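Local coordinates for protein aminoglycoside phosphotransferase (Mycobacterium smegmatis, PDB 6EF6) that phosphorylates (S)-1-amino-2-propanol as the aminopropanol kinase of the aminoacetone utilization microcompartment, at residues L150-A155 and R246-I251; R172-W177 and D223-I228; R189-E194 and S199-L204. All coordinates share one frame; numbering follows the deposited sequence.

Interaction 1. Residues L150-A155 and R246-I251. With BEZ (benzoic acid), chain B; ACT (acetate ion), chain F.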
loop_
_atom_site.group_PDB
_atom_site.type_symbol
_atom_site.label_atom_id
_atom_site.label_comp_id
_atom_site.label_asym_id
_atom_site.label_seq_id
_atom_site.Cartn_x
_atom_site.Cartn_y
_atom_site.Cartn_z
ATOM N N LEU A 150 7.453 -11.994 -0.054
ATOM C CA LEU A 150 6.973 -10.670 0.324
ATOM C C LEU A 150 7.631 -10.194 1.612
ATOM O O LEU A 150 8.064 -9.027 1.703
ATOM C CB LEU A 150 5.447 -10.718 0.420
ATOM C CG LEU A 150 4.767 -9.432 0.906
ATOM C CD1 LEU A 150 5.066 -8.254 -0.004
ATOM C CD2 LEU A 150 3.243 -9.704 0.930
ATOM N N GLY A 151 7.736 -11.061 2.611
ATOM C CA GLY A 151 8.412 -10.701 3.842
ATOM C C GLY A 151 9.863 -10.320 3.630
ATOM O O GLY A 151 10.361 -9.373 4.248
ATOM N N ARG A 152 10.589 -11.087 2.811
ATOM C CA ARG A 152 11.992 -10.796 2.575
ATOM C C ARG A 152 12.157 -9.433 1.903
ATOM O O ARG A 152 13.055 -8.653 2.272
ATOM C CB ARG A 152 12.556 -11.907 1.703
ATOM C CG ARG A 152 14.045 -11.760 1.465
ATOM C CD ARG A 152 14.564 -12.731 0.415
ATOM N NE ARG A 152 14.179 -12.342 -0.944
ATOM C CZ ARG A 152 13.517 -13.109 -1.809
ATOM N NH1 ARG A 152 13.105 -14.327 -1.467
ATOM N NH2 ARG A 152 13.258 -12.646 -3.027
ATOM N N ILE A 153 11.333 -9.137 0.910
ATOM C CA ILE A 153 11.417 -7.840 0.215
ATOM C C ILE A 153 11.034 -6.690 1.151
ATOM O O ILE A 153 11.699 -5.621 1.159
ATOM C CB ILE A 153 10.580 -7.883 -1.070
ATOM C CG1 ILE A 153 11.242 -8.845 -2.055
ATOM C CG2 ILE A 153 10.385 -6.434 -1.670
ATOM C CD1 ILE A 153 10.398 -9.190 -3.280
ATOM N N THR A 154 10.050 -6.919 2.017
ATOM C CA THR A 154 9.690 -5.897 3.000
ATOM C C THR A 154 10.869 -5.583 3.912
ATOM O O THR A 154 11.170 -4.406 4.194
ATOM C CB THR A 154 8.478 -6.360 3.814
ATOM O OG1 THR A 154 7.362 -6.604 2.965
ATOM C CG2 THR A 154 8.094 -5.258 4.824
ATOM N N ALA A 155 11.578 -6.610 4.410
ATOM C CA ALA A 155 12.754 -6.388 5.238
ATOM C C ALA A 155 13.781 -5.548 4.505
ATOM O O ALA A 155 14.435 -4.694 5.100
ATOM C CB ALA A 155 13.347 -7.729 5.658
ATOM N N ARG A 246 12.951 -15.102 -9.827
ATOM C CA ARG A 246 12.350 -14.312 -10.891
ATOM C C ARG A 246 12.524 -12.850 -10.510
ATOM O O ARG A 246 12.917 -12.528 -9.384
ATOM C CB ARG A 246 10.867 -14.655 -11.022
ATOM C CG ARG A 246 10.117 -14.450 -9.709
ATOM C CD ARG A 246 8.877 -15.317 -9.570
ATOM N NE ARG A 246 8.648 -15.595 -8.156
ATOM C CZ ARG A 246 7.503 -16.038 -7.663
ATOM N NH1 ARG A 246 7.401 -16.264 -6.369
ATOM N NH2 ARG A 246 6.469 -16.265 -8.464
ATOM N N THR A 247 12.237 -11.962 -11.456
ATOM C CA THR A 247 12.341 -10.532 -11.187
ATOM C C THR A 247 11.046 -10.037 -10.559
ATOM O O THR A 247 9.973 -10.164 -11.153
ATOM C CB THR A 247 12.644 -9.764 -12.474
ATOM O OG1 THR A 247 13.822 -10.303 -13.090
ATOM C CG2 THR A 247 12.868 -8.298 -12.154
ATOM N N ILE A 248 11.139 -9.539 -9.339
ATOM C CA ILE A 248 9.986 -9.064 -8.588
ATOM C C ILE A 248 10.110 -7.559 -8.435
ATOM O O ILE A 248 11.055 -7.072 -7.799
ATOM C CB ILE A 248 9.886 -9.740 -7.210
ATOM C CG1 ILE A 248 9.889 -11.261 -7.416
ATOM C CG2 ILE A 248 8.640 -9.324 -6.501
ATOM C CD1 ILE A 248 10.346 -12.038 -6.191
ATOM N N THR A 249 9.152 -6.814 -8.992
ATOM C CA THR A 249 9.170 -5.354 -8.902
ATOM C C THR A 249 8.109 -4.870 -7.939
ATOM O O THR A 249 6.930 -5.177 -8.112
ATOM C CB THR A 249 8.920 -4.726 -10.280
ATOM O OG1 THR A 249 9.841 -5.254 -11.236
ATOM C CG2 THR A 249 9.127 -3.236 -10.253
ATOM N N VAL A 250 8.510 -4.093 -6.943
ATOM C CA VAL A 250 7.560 -3.484 -6.031
ATOM C C VAL A 250 7.009 -2.232 -6.688
ATOM O O VAL A 250 7.786 -1.389 -7.155
ATOM C CB VAL A 250 8.243 -3.108 -4.708
ATOM C CG1 VAL A 250 7.180 -2.521 -3.723
ATOM C CG2 VAL A 250 8.936 -4.303 -4.090
ATOM N N ILE A 251 5.676 -2.156 -6.808
ATOM C CA ILE A 251 5.040 -1.025 -7.463
ATOM C C ILE A 251 4.171 -0.283 -6.437
ATOM O O ILE A 251 3.990 -0.708 -5.284
ATOM C CB ILE A 251 4.212 -1.465 -8.693
ATOM C CG1 ILE A 251 3.036 -2.341 -8.290
ATOM C CG2 ILE A 251 5.107 -2.158 -9.715
ATOM C CD1 ILE A 251 1.919 -2.374 -9.325
HETATM C C BEZ B . 2.251 2.748 -9.637
HETATM O O1 BEZ B . 2.985 3.375 -8.873
HETATM O O2 BEZ B . 0.997 2.882 -9.545
HETATM C C1 BEZ B . 2.880 1.846 -10.643
HETATM C C2 BEZ B . 2.145 0.835 -11.233
HETATM C C3 BEZ B . 2.750 0.007 -12.172
HETATM C C4 BEZ B . 4.087 0.188 -12.500
HETATM C C5 BEZ B . 4.821 1.210 -11.905
HETATM C C6 BEZ B . 4.215 2.026 -10.972
HETATM C C ACT F . 10.669 -15.991 -5.247
HETATM O O ACT F . 10.962 -15.657 -6.433
HETATM O OXT ACT F . 9.530 -16.104 -4.719
HETATM C CH3 ACT F . 11.860 -16.309 -4.302
#
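Ile-153 on helix 150-155 lies nearest Val-250 of strand 248-250, with the two axes 10.9 Å apart and crossing at -53°, too far for the backbones to meet, so side chains fill the gap. Ile-153 does most of this from the helix, with Arg-152 NH2 adding a looser, oblique touch on Ile-248 CD1 near the acetate. Its two branches divide the strand between them: Ile-153 methyl CG2, anti to the backbone N, slides past Val-250 CG2 at 3.5 Å, while the longer arm sends CD1 to Ile-248 CG2 at 3.7 Å. Ile-248 and Val-250 alternate with Thr-249, whose CB points the other way, so one face of the strand is greasy and turned to the helix. Leu-237 of the partner strand 237-239 touches both Ile-153 and Ile-248 and extends the same apolar layer.

At the outer end the chemistry turns polar. An acetate, probably from the crystallisation liquor, is gripped in fork fashion by Arg-246: NE reaches its O at 2.9 Å and NH1 its OXT at 2.7 Å, both bonds nearly straight (164° and 170°). Thr-149 also bonds the acetate, and Arg-246 NH1 pairs with Asp-146, which ties this loop to the start of helix 147-163.

At the inner end, Ile-251 turns from the helix to the bound benzoic acid, placing CD1 3.7 Å from ring atom C2 and CG2 3.8 Å from C4. Its carbonyl takes a hydrogen bond from His-229. Strand 248-250 and its antiparallel partner 237-239 form the short hairpin that, in kinase-like phosphotransferases, joins the catalytic loop to the metal-binding aspartate; here it leads from Asp-231 to Asp-252, both at a sodium ion, with the hairpin's apolar face packed on helix 147-163.

Interaction 2. Residues R172-W177 and D223-I228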
loop_
_atom_site.group_PDB
_atom_site.type_symbol
_atom_site.label_atom_id
_atom_site.label_comp_id
_atom_site.label_asym_id
_atom_site.label_seq_id
_atom_site.Cartn_x
_atom_site.Cartn_y
_atom_site.Cartn_z
ATOM N N ARG A 172 6.374 13.519 3.350
ATOM C CA ARG A 172 5.312 12.551 3.111
ATOM C C ARG A 172 4.397 12.531 4.329
ATOM O O ARG A 172 4.816 12.870 5.433
ATOM C CB ARG A 172 5.810 11.118 2.887
ATOM C CG ARG A 172 6.648 10.936 1.644
ATOM C CD ARG A 172 5.832 11.053 0.358
ATOM N NE ARG A 172 4.772 10.053 0.294
ATOM C CZ ARG A 172 3.961 9.850 -0.732
ATOM N NH1 ARG A 172 4.026 10.593 -1.820
ATOM N NH2 ARG A 172 3.098 8.890 -0.681
ATOM N N PHE A 173 3.153 12.137 4.123
ATOM C CA PHE A 173 2.187 12.040 5.208
ATOM C C PHE A 173 2.474 10.851 6.118
ATOM O O PHE A 173 3.420 10.077 5.910
ATOM C CB PHE A 173 0.749 12.099 4.675
ATOM C CG PHE A 173 0.342 11.001 3.688
ATOM C CD1 PHE A 173 1.038 9.803 3.539
ATOM C CD2 PHE A 173 -0.790 11.181 2.895
ATOM C CE1 PHE A 173 0.617 8.846 2.643
ATOM C CE2 PHE A 173 -1.217 10.170 2.014
ATOM C CZ PHE A 173 -0.521 9.034 1.892
ATOM N N SER A 174 1.694 10.756 7.195
ATOM C CA SER A 174 1.912 9.774 8.257
ATOM C C SER A 174 0.724 8.833 8.427
ATOM O O SER A 174 -0.446 9.236 8.252
ATOM C CB SER A 174 2.148 10.450 9.601
ATOM O OG SER A 174 3.337 11.237 9.532
ATOM N N TRP A 175 1.043 7.586 8.770
ATOM C CA TRP A 175 0.069 6.577 9.127
ATOM C C TRP A 175 0.215 6.372 10.624
ATOM O O TRP A 175 0.434 5.262 11.090
ATOM C CB TRP A 175 0.283 5.284 8.337
ATOM C CG TRP A 175 0.086 5.483 6.882
ATOM C CD1 TRP A 175 1.059 5.613 5.890
ATOM C CD2 TRP A 175 -1.175 5.579 6.187
ATOM N NE1 TRP A 175 0.473 5.807 4.676
ATOM C CE2 TRP A 175 -0.883 5.810 4.816
ATOM C CE3 TRP A 175 -2.529 5.528 6.589
ATOM C CZ2 TRP A 175 -1.868 5.953 3.869
ATOM C CZ3 TRP A 175 -3.514 5.711 5.625
ATOM C CH2 TRP A 175 -3.181 5.891 4.283
ATOM N N ASP A 176 0.071 7.458 11.376
ATOM C CA ASP A 176 0.078 7.413 12.834
ATOM C C ASP A 176 -1.333 7.242 13.362
ATOM O O ASP A 176 -2.271 7.101 12.585
ATOM C CB ASP A 176 0.775 8.650 13.404
ATOM C CG ASP A 176 0.174 9.973 12.949
ATOM O OD1 ASP A 176 -0.836 9.954 12.255
ATOM O OD2 ASP A 176 0.733 11.015 13.338
ATOM N N TRP A 177 -1.501 7.226 14.694
ATOM C CA TRP A 177 -2.853 7.003 15.221
ATOM C C TRP A 177 -3.813 8.066 14.705
ATOM O O TRP A 177 -4.898 7.733 14.195
ATOM C CB TRP A 177 -2.863 7.013 16.749
ATOM C CG TRP A 177 -4.229 6.709 17.273
ATOM C CD1 TRP A 177 -5.143 7.612 17.734
ATOM C CD2 TRP A 177 -4.790 5.413 17.404
ATOM N NE1 TRP A 177 -6.294 6.912 18.103
ATOM C CE2 TRP A 177 -6.079 5.573 17.933
ATOM C CE3 TRP A 177 -4.330 4.140 17.122
ATOM C CZ2 TRP A 177 -6.932 4.458 18.145
ATOM C CZ3 TRP A 177 -5.155 3.058 17.362
ATOM C CH2 TRP A 177 -6.440 3.239 17.886
ATOM N N ASP A 223 13.591 2.362 16.028
ATOM C CA ASP A 223 13.593 0.955 15.670
ATOM C C ASP A 223 12.233 0.426 15.218
ATOM O O ASP A 223 12.168 -0.633 14.610
ATOM C CB ASP A 223 14.107 0.121 16.857
ATOM C CG ASP A 223 13.297 0.334 18.166
ATOM O OD1 ASP A 223 12.898 1.470 18.491
ATOM O OD2 ASP A 223 13.085 -0.653 18.902
ATOM N N ARG A 224 11.169 1.174 15.462
ATOM C CA ARG A 224 9.815 0.710 15.279
ATOM C C ARG A 224 8.997 1.541 14.291
ATOM O O ARG A 224 7.921 1.083 13.892
ATOM C CB ARG A 224 9.122 0.607 16.657
ATOM C CG ARG A 224 9.656 -0.571 17.447
ATOM C CD ARG A 224 9.211 -0.589 18.869
ATOM N NE ARG A 224 9.711 -1.767 19.564
ATOM C CZ ARG A 224 9.558 -2.046 20.848
ATOM N NH1 ARG A 224 8.901 -1.248 21.676
ATOM N NH2 ARG A 224 10.117 -3.138 21.356
ATOM N N TYR A 225 9.428 2.753 13.949
ATOM C CA TYR A 225 8.616 3.679 13.180
ATOM C C TYR A 225 9.521 4.470 12.253
ATOM O O TYR A 225 10.618 4.884 12.669
ATOM C CB TYR A 225 7.926 4.605 14.170
ATOM C CG TYR A 225 6.890 5.583 13.648
ATOM C CD1 TYR A 225 7.254 6.834 13.131
ATOM C CD2 TYR A 225 5.546 5.270 13.709
ATOM C CE1 TYR A 225 6.271 7.725 12.660
ATOM C CE2 TYR A 225 4.577 6.156 13.242
ATOM C CZ TYR A 225 4.965 7.371 12.755
ATOM O OH TYR A 225 4.008 8.257 12.272
ATOM N N GLY A 226 9.100 4.653 11.002
ATOM C CA GLY A 226 9.889 5.373 10.019
ATOM C C GLY A 226 9.210 5.324 8.660
ATOM O O GLY A 226 8.004 5.105 8.565
ATOM N N LEU A 227 9.984 5.545 7.620
ATOM C CA LEU A 227 9.469 5.590 6.251
ATOM C C LEU A 227 9.152 4.167 5.745
ATOM O O LEU A 227 10.022 3.288 5.749
ATOM C CB LEU A 227 10.468 6.287 5.334
ATOM C CG LEU A 227 10.080 6.341 3.846
ATOM C CD1 LEU A 227 8.823 7.150 3.618
ATOM C CD2 LEU A 227 11.233 6.916 2.990
ATOM N N ILE A 228 7.904 3.945 5.327
ATOM C CA ILE A 228 7.368 2.668 4.857
ATOM C C ILE A 228 6.585 2.834 3.541
ATOM O O ILE A 228 6.052 3.883 3.206
ATOM C CB ILE A 228 6.471 1.972 5.908
ATOM C CG1 ILE A 228 5.303 2.866 6.338
ATOM C CG2 ILE A 228 7.286 1.525 7.098
ATOM C CD1 ILE A 228 4.214 2.127 7.093
HETATM O O HOH W 1 4.813 10.763 11.719
#
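Tyr-225 reaches across to Asp-176 and Ser-174 with the far end of its ring, and that hydroxyl makes the close contacts here. With CG anti to the backbone N (chi1 -173°), the ring stretches out until OH lies 3.4 Å from Asp-176 CB and 3.9 Å from Ser-174 CB. The methylene of Asp-176 comes up to the hydroxyl end, close to the plane of the ring. The carboxylate looks elsewhere: OD1 bonds His-179, and the side chain, at the N-cap position, caps a backbone N of the helix that follows.

The loose side is watery. A single water, in the plane of the tyrosine ring, bridges Tyr-225 OH and Ser-174 OG at 2.7 Å each, joining two hydroxyls that stand 4.1 Å apart.

Deeper in, both segments make backbone bonds to the chain at 257-259, and Arg-172 gives its guanidinium N-H groups to the carbonyls of Cys-256 and Asp-254 just before it, and of Glu-80 on helix 78-94.

The chain turns a corner at Gly-226 before strand 227-228 runs on toward Asp-231. The arrangement belongs to the phosphotransferase fold: as in related kinases, the strand that leads to the presumed catalytic loop pairs with chain downstream of the metal-binding aspartate, here Asp-252.

Interaction 3. Residues R189-E194 and S199-L204. With NA (sodium ion), chain E.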
loop_
_atom_site.group_PDB
_atom_site.type_symbol
_atom_site.label_atom_id
_atom_site.label_comp_id
_atom_site.label_asym_id
_atom_site.label_seq_id
_atom_site.Cartn_x
_atom_site.Cartn_y
_atom_site.Cartn_z
ATOM N N ARG A 189 -14.033 7.235 8.851
ATOM C CA ARG A 189 -14.283 6.484 10.085
ATOM C C ARG A 189 -14.807 5.094 9.765
ATOM O O ARG A 189 -15.823 4.971 9.066
ATOM C CB ARG A 189 -15.340 7.216 10.923
ATOM C CG ARG A 189 -14.853 8.557 11.521
ATOM C CD ARG A 189 -15.908 9.365 12.298
ATOM N NE ARG A 189 -16.682 8.651 13.326
ATOM C CZ ARG A 189 -16.277 8.402 14.568
ATOM N NH1 ARG A 189 -15.070 8.787 14.994
ATOM N NH2 ARG A 189 -17.104 7.761 15.383
ATOM N N TRP A 190 -14.176 4.064 10.327
ATOM C CA TRP A 190 -14.731 2.710 10.168
ATOM C C TRP A 190 -16.106 2.613 10.792
ATOM O O TRP A 190 -16.973 1.840 10.331
ATOM C CB TRP A 190 -13.776 1.660 10.758
ATOM C CG TRP A 190 -13.518 1.809 12.234
ATOM C CD1 TRP A 190 -12.442 2.428 12.820
ATOM C CD2 TRP A 190 -14.338 1.376 13.325
ATOM N NE1 TRP A 190 -12.569 2.402 14.187
ATOM C CE2 TRP A 190 -13.721 1.743 14.526
ATOM C CE3 TRP A 190 -15.573 0.708 13.372
ATOM C CZ2 TRP A 190 -14.279 1.509 15.760
ATOM C CZ3 TRP A 190 -16.136 0.452 14.565
ATOM C CH2 TRP A 190 -15.502 0.848 15.761
ATOM N N GLN A 191 -16.397 3.467 11.779
ATOM C CA GLN A 191 -17.681 3.484 12.444
ATOM C C GLN A 191 -18.818 3.826 11.504
ATOM O O GLN A 191 -19.972 3.458 11.805
ATOM C CB GLN A 191 -17.689 4.471 13.602
ATOM C CG GLN A 191 -16.755 4.118 14.733
ATOM C CD GLN A 191 -15.388 4.766 14.639
ATOM O OE1 GLN A 191 -14.876 5.043 13.551
ATOM N NE2 GLN A 191 -14.810 5.017 15.800
ATOM N N ASP A 192 -18.526 4.503 10.390
ATOM C CA ASP A 192 -19.538 4.942 9.451
ATOM C C ASP A 192 -19.768 3.966 8.303
ATOM O O ASP A 192 -20.676 4.226 7.491
ATOM C CB ASP A 192 -19.139 6.319 8.880
ATOM C CG ASP A 192 -19.200 7.435 9.910
ATOM O OD1 ASP A 192 -20.001 7.361 10.863
ATOM O OD2 ASP A 192 -18.414 8.399 9.760
ATOM N N ALA A 193 -19.111 2.819 8.291
ATOM C CA ALA A 193 -19.299 1.863 7.214
ATOM C C ALA A 193 -20.646 1.165 7.363
ATOM O O ALA A 193 -21.116 0.908 8.465
ATOM C CB ALA A 193 -18.186 0.824 7.256
ATOM N N GLU A 194 -21.226 0.801 6.225
ATOM C CA GLU A 194 -22.402 -0.058 6.236
ATOM C C GLU A 194 -22.089 -1.377 6.901
ATOM O O GLU A 194 -20.984 -1.915 6.756
ATOM C CB GLU A 194 -22.821 -0.325 4.791
ATOM C CG GLU A 194 -23.388 0.868 4.049
ATOM C CD GLU A 194 -22.403 1.971 3.715
ATOM O OE1 GLU A 194 -21.172 1.737 3.747
ATOM O OE2 GLU A 194 -22.885 3.086 3.397
ATOM N N SER A 199 -23.896 -3.573 17.874
ATOM C CA SER A 199 -23.071 -4.656 18.393
ATOM C C SER A 199 -21.683 -4.640 17.790
ATOM O O SER A 199 -20.698 -4.845 18.503
ATOM C CB SER A 199 -23.720 -6.013 18.108
ATOM O OG SER A 199 -24.949 -6.143 18.811
ATOM N N GLU A 200 -21.595 -4.366 16.500
ATOM C CA GLU A 200 -20.295 -4.329 15.838
ATOM C C GLU A 200 -19.444 -3.187 16.363
ATOM O O GLU A 200 -18.235 -3.336 16.615
ATOM C CB GLU A 200 -20.422 -4.179 14.327
ATOM C CG GLU A 200 -21.235 -5.272 13.619
ATOM C CD GLU A 200 -22.699 -5.107 13.618
ATOM O OE1 GLU A 200 -23.266 -4.264 14.372
ATOM O OE2 GLU A 200 -23.403 -5.846 12.910
ATOM N N THR A 201 -20.050 -2.004 16.558
ATOM C CA THR A 201 -19.264 -0.871 17.023
ATOM C C THR A 201 -18.776 -1.120 18.443
ATOM O O THR A 201 -17.669 -0.728 18.788
ATOM C CB THR A 201 -20.084 0.391 16.934
ATOM O OG1 THR A 201 -20.497 0.663 15.581
ATOM C CG2 THR A 201 -19.276 1.567 17.416
ATOM N N ALA A 202 -19.520 -1.824 19.269
ATOM C CA ALA A 202 -19.041 -2.192 20.600
ATOM C C ALA A 202 -17.815 -3.093 20.522
ATOM O O ALA A 202 -16.798 -2.828 21.183
ATOM C CB ALA A 202 -20.168 -2.829 21.392
ATOM N N LEU A 203 -17.894 -4.203 19.769
ATOM C CA LEU A 203 -16.751 -5.120 19.641
ATOM C C LEU A 203 -15.542 -4.432 19.050
ATOM O O LEU A 203 -14.425 -4.545 19.558
ATOM C CB LEU A 203 -17.126 -6.308 18.755
ATOM C CG LEU A 203 -17.838 -7.454 19.461
ATOM C CD1 LEU A 203 -18.362 -8.415 18.445
ATOM C CD2 LEU A 203 -16.833 -8.178 20.317
ATOM N N LEU A 204 -15.749 -3.684 17.986
ATOM C CA LEU A 204 -14.660 -3.087 17.248
ATOM C C LEU A 204 -14.040 -1.956 18.042
ATOM O O LEU A 204 -12.827 -1.746 18.003
ATOM C CB LEU A 204 -15.057 -2.611 15.849
ATOM C CG LEU A 204 -15.512 -3.757 14.911
ATOM C CD1 LEU A 204 -16.164 -3.191 13.684
ATOM C CD2 LEU A 204 -14.378 -4.649 14.535
HETATM NA NA NA E . -22.047 2.861 12.296
HETATM O O HOH W 2 -22.136 5.623 12.206
HETATM O O HOH W 3 -22.634 2.653 10.042
HETATM O O HOH W 4 -21.368 3.002 14.476
#
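Trp-190, whose six-membered ring meets Thr-201 and Leu-204, is the base of a three-layer sandwich of flat groups. The amide of Gln-191 lies almost parallel over the indole, CD 3.4 Å above the plane and over its centre, and the guanidinium of Arg-189 lies on the amide's other side, offset so that CD sits toward its rim. An unusual chi2 of 94° swings CD back over the indole, and chi3 of -30° lays the amide flat against the ring.

Across the contact the indole offers its benzo end. CH2 and CZ3 each come within 3.5 Å of Leu-204 CB, and Leu-204 CD1 continues along the ring to 3.7 Å from CZ3. The carbonyl oxygen of Thr-201 lies at the ring edge, near its plane. Leu-312 and Ala-316 of helix 303-320 also press on the ring, and the indole NE1 of buried Trp-190 has its acceptor in Gln-208, a further turn along the helix.

Toward solvent the joint is made by a sodium ion. Gln-191 O binds it at 2.2 Å; Val-196 O and two waters join it, with a third water, which donates to Asp-192 OD1, farther off at 2.8 Å from the sodium. Of the two nearer waters one donates to Ala-193 O and the other to Thr-201 OG1 at 2.7 Å, so the sodium and this last water connect Gln-191 O to the first turn of helix 198-218. Thr-201 OG1 also bonds Gly-197 O.

A 3-10 turn packs here on the first turns of the helix that follows it, in the helical part of the phosphotransferase fold, pinned by an aromatic side chain and a surface sodium site.

Interactions 1 and 3 are partly buried, whereas interaction 2 is a surface contact. Along the chain they are nested: 189-194 with 199-204 lies inside the loop closed by interaction 2, which lies inside that closed by interaction 1. The first joins helix 147-163 to the hairpin beside the benzoic acid pocket by branched aliphatic packing, the second joins irregular chain to the chain leading to Asp-231 through one tyrosine hydroxyl and a water, and the third joins a turn to a nearby helix through an indole and a metal. Helix 198-218 and strand 227-228 are consecutive, linking interactions 3 and 2; interactions 1 and 3 lie on opposite sides of the chain's centre, about 34 Å between centres.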